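Local coordinates for protein hydroquinone dioxygenase large subunit (Pseudomonas sp., PDB 4ZXA) that is the large subunit of a two-subunit, cupin-type dioxygenase that uses iron(II) and probably opens the ring of hydroquinone with molecular oxygen, at residues L39-Y44 against W136-F141. Sequence-based numbering, arbitrary orientation.
Sequences LSRDEY and WTNATF
One face of the Trp136 indole carries the aliphatic part of Arg41: CB rides 3.5 Å above the ring plane, and CG makes a CH-pi contact 3.5 Å from the centroid of the five-membered ring, 8° off its normal. At the edge lies the backbone carbonyl of Leu39, its O 3.6 Å from Trp136 CZ2, while Leu39 CB packs 4.0 Å from Trp136 CH2. The Ser40 backbone comes closest to the ring, C lying 3.3 Å from Trp136 CH2. Beyond the ring the Arg41 chain bends at chi3 (-79°), and the guanidinium stands at 77° to the indole. Its edge meets Trp136 O, which NH1 reaches at 3.0 Å in a weak, bent bond, while NE and NH2 grip Asp42 O side-on, NE at 2.7 Å. NH2 also donates to Ala153 O, and the indole NE1 to Arg30 O. The contact thus joins the end of strand 37-41 to the last turn of helix 122-136. Backbone carbonyls meet the buried Arg41, and their negative ends probably help to stabilise its positive charge. The bonds to Asp42 O and Ala153 O hold the guanidinium in its plane, Trp136 O adding weakly, while the methylenes cover one face of the indole.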
loop_
_atom_site.group_PDB
_atom_site.type_symbol
_atom_site.label_atom_id
_atom_site.label_comp_id
_atom_site.label_asym_id
_atom_site.label_seq_id
_atom_site.Cartn_x
_atom_site.Cartn_y
_atom_site.Cartn_z
ATOM N N LEU E 39 20.518 -1.715 1.992
ATOM C CA LEU E 39 19.426 -1.343 1.114
ATOM C C LEU E 39 19.634 -1.841 -0.328
ATOM O O LEU E 39 20.611 -1.462 -0.991
ATOM C CB LEU E 39 19.245 0.177 1.136
ATOM C CG LEU E 39 19.010 0.713 2.547
ATOM C CD1 LEU E 39 20.309 1.160 3.185
ATOM C CD2 LEU E 39 18.000 1.858 2.506
ATOM N N SER E 40 18.714 -2.680 -0.807
ATOM C CA SER E 40 18.747 -3.133 -2.194
ATOM C C SER E 40 17.350 -3.100 -2.779
ATOM O O SER E 40 16.373 -3.050 -2.041
ATOM C CB SER E 40 19.278 -4.557 -2.278
ATOM O OG SER E 40 18.328 -5.463 -1.753
ATOM N N ARG E 41 17.255 -3.150 -4.101
ATOM C CA ARG E 41 15.963 -3.203 -4.762
ATOM C C ARG E 41 15.991 -4.179 -5.927
ATOM O O ARG E 41 17.029 -4.400 -6.537
ATOM C CB ARG E 41 15.545 -1.814 -5.246
ATOM C CG ARG E 41 16.087 -1.440 -6.608
ATOM C CD ARG E 41 15.146 -0.507 -7.343
ATOM N NE ARG E 41 14.024 -1.219 -7.943
ATOM C CZ ARG E 41 13.096 -0.650 -8.703
ATOM N NH1 ARG E 41 13.149 0.643 -8.964
ATOM N NH2 ARG E 41 12.114 -1.380 -9.205
ATOM N N ASP E 42 14.840 -4.763 -6.228
ATOM C CA ASP E 42 14.707 -5.612 -7.398
ATOM C C ASP E 42 13.652 -5.034 -8.331
ATOM O O ASP E 42 13.443 -3.829 -8.366
ATOM C CB ASP E 42 14.369 -7.052 -7.009
ATOM C CG ASP E 42 13.127 -7.150 -6.164
ATOM O OD1 ASP E 42 12.299 -6.226 -6.218
ATOM O OD2 ASP E 42 12.977 -8.155 -5.447
ATOM N N GLU E 43 12.994 -5.897 -9.090
ATOM C CA GLU E 43 12.028 -5.449 -10.081
ATOM C C GLU E 43 10.749 -4.891 -9.458
ATOM O O GLU E 43 10.045 -4.103 -10.081
ATOM C CB GLU E 43 11.702 -6.583 -11.053
ATOM C CG GLU E 43 12.860 -6.979 -11.954
ATOM C CD GLU E 43 13.757 -8.035 -11.339
ATOM O OE1 GLU E 43 13.594 -8.336 -10.144
ATOM O OE2 GLU E 43 14.630 -8.563 -12.051
ATOM N N TYR E 44 10.453 -5.298 -8.231
ATOM C CA TYR E 44 9.232 -4.854 -7.559
ATOM C C TYR E 44 9.439 -4.194 -6.188
ATOM O O TYR E 44 8.645 -3.343 -5.789
ATOM C CB TYR E 44 8.266 -6.030 -7.379
ATOM C CG TYR E 44 7.396 -6.343 -8.576
ATOM C CD1 TYR E 44 7.478 -7.575 -9.217
ATOM C CD2 TYR E 44 6.491 -5.416 -9.060
ATOM C CE1 TYR E 44 6.679 -7.869 -10.294
ATOM C CE2 TYR E 44 5.686 -5.703 -10.142
ATOM C CZ TYR E 44 5.782 -6.931 -10.760
ATOM O OH TYR E 44 4.980 -7.219 -11.848
ATOM N N TRP E 136 17.910 4.060 -8.209
ATOM C CA TRP E 136 16.688 3.257 -8.289
ATOM C C TRP E 136 15.541 3.921 -9.063
ATOM O O TRP E 136 14.505 3.288 -9.333
ATOM C CB TRP E 136 16.210 2.858 -6.890
ATOM C CG TRP E 136 17.197 2.021 -6.137
ATOM C CD1 TRP E 136 18.417 1.600 -6.574
ATOM C CD2 TRP E 136 17.043 1.498 -4.813
ATOM N NE1 TRP E 136 19.031 0.852 -5.608
ATOM C CE2 TRP E 136 18.210 0.775 -4.514
ATOM C CE3 TRP E 136 16.026 1.572 -3.855
ATOM C CZ2 TRP E 136 18.396 0.129 -3.294
ATOM C CZ3 TRP E 136 16.213 0.931 -2.644
ATOM C CH2 TRP E 136 17.384 0.219 -2.375
ATOM N N THR E 137 15.725 5.186 -9.424
ATOM C CA THR E 137 14.709 5.874 -10.194
ATOM C C THR E 137 15.007 5.850 -11.690
ATOM O O THR E 137 15.911 6.523 -12.166
ATOM C CB THR E 137 14.530 7.323 -9.737
ATOM O OG1 THR E 137 14.330 7.355 -8.317
ATOM C CG2 THR E 137 13.331 7.944 -10.442
ATOM N N ASN E 138 14.214 5.077 -12.416
ATOM C CA ASN E 138 14.351 4.936 -13.847
ATOM C C ASN E 138 13.768 6.133 -14.547
ATOM O O ASN E 138 13.044 6.911 -13.936
ATOM C CB ASN E 138 13.628 3.673 -14.300
ATOM C CG ASN E 138 14.159 2.440 -13.617
ATOM O OD1 ASN E 138 15.373 2.299 -13.437
ATOM N ND2 ASN E 138 13.258 1.552 -13.203
ATOM N N ALA E 139 14.070 6.262 -15.835
ATOM C CA ALA E 139 13.716 7.450 -16.616
ATOM C C ALA E 139 12.214 7.565 -16.793
ATOM O O ALA E 139 11.710 8.570 -17.286
ATOM C CB ALA E 139 14.391 7.406 -17.974
ATOM N N THR E 140 11.509 6.538 -16.352
ATOM C CA THR E 140 10.114 6.371 -16.652
ATOM C C THR E 140 9.253 6.717 -15.417
ATOM O O THR E 140 8.028 6.691 -15.470
ATOM C CB THR E 140 9.909 4.914 -17.120
ATOM O OG1 THR E 140 8.839 4.826 -18.069
ATOM C CG2 THR E 140 9.664 4.003 -15.945
ATOM N N PHE E 141 9.910 7.076 -14.321
ATOM C CA PHE E 141 9.239 7.265 -13.035
ATOM C C PHE E 141 9.687 8.538 -12.306
ATOM O O PHE E 141 10.870 8.739 -12.042
ATOM C CB PHE E 141 9.478 6.035 -12.142
ATOM C CG PHE E 141 8.796 6.098 -10.799
ATOM C CD1 PHE E 141 7.426 5.879 -10.690
ATOM C CD2 PHE E 141 9.526 6.335 -9.639
ATOM C CE1 PHE E 141 6.783 5.923 -9.453
ATOM C CE2 PHE E 141 8.893 6.379 -8.402
ATOM C CZ PHE E 141 7.511 6.174 -8.311
#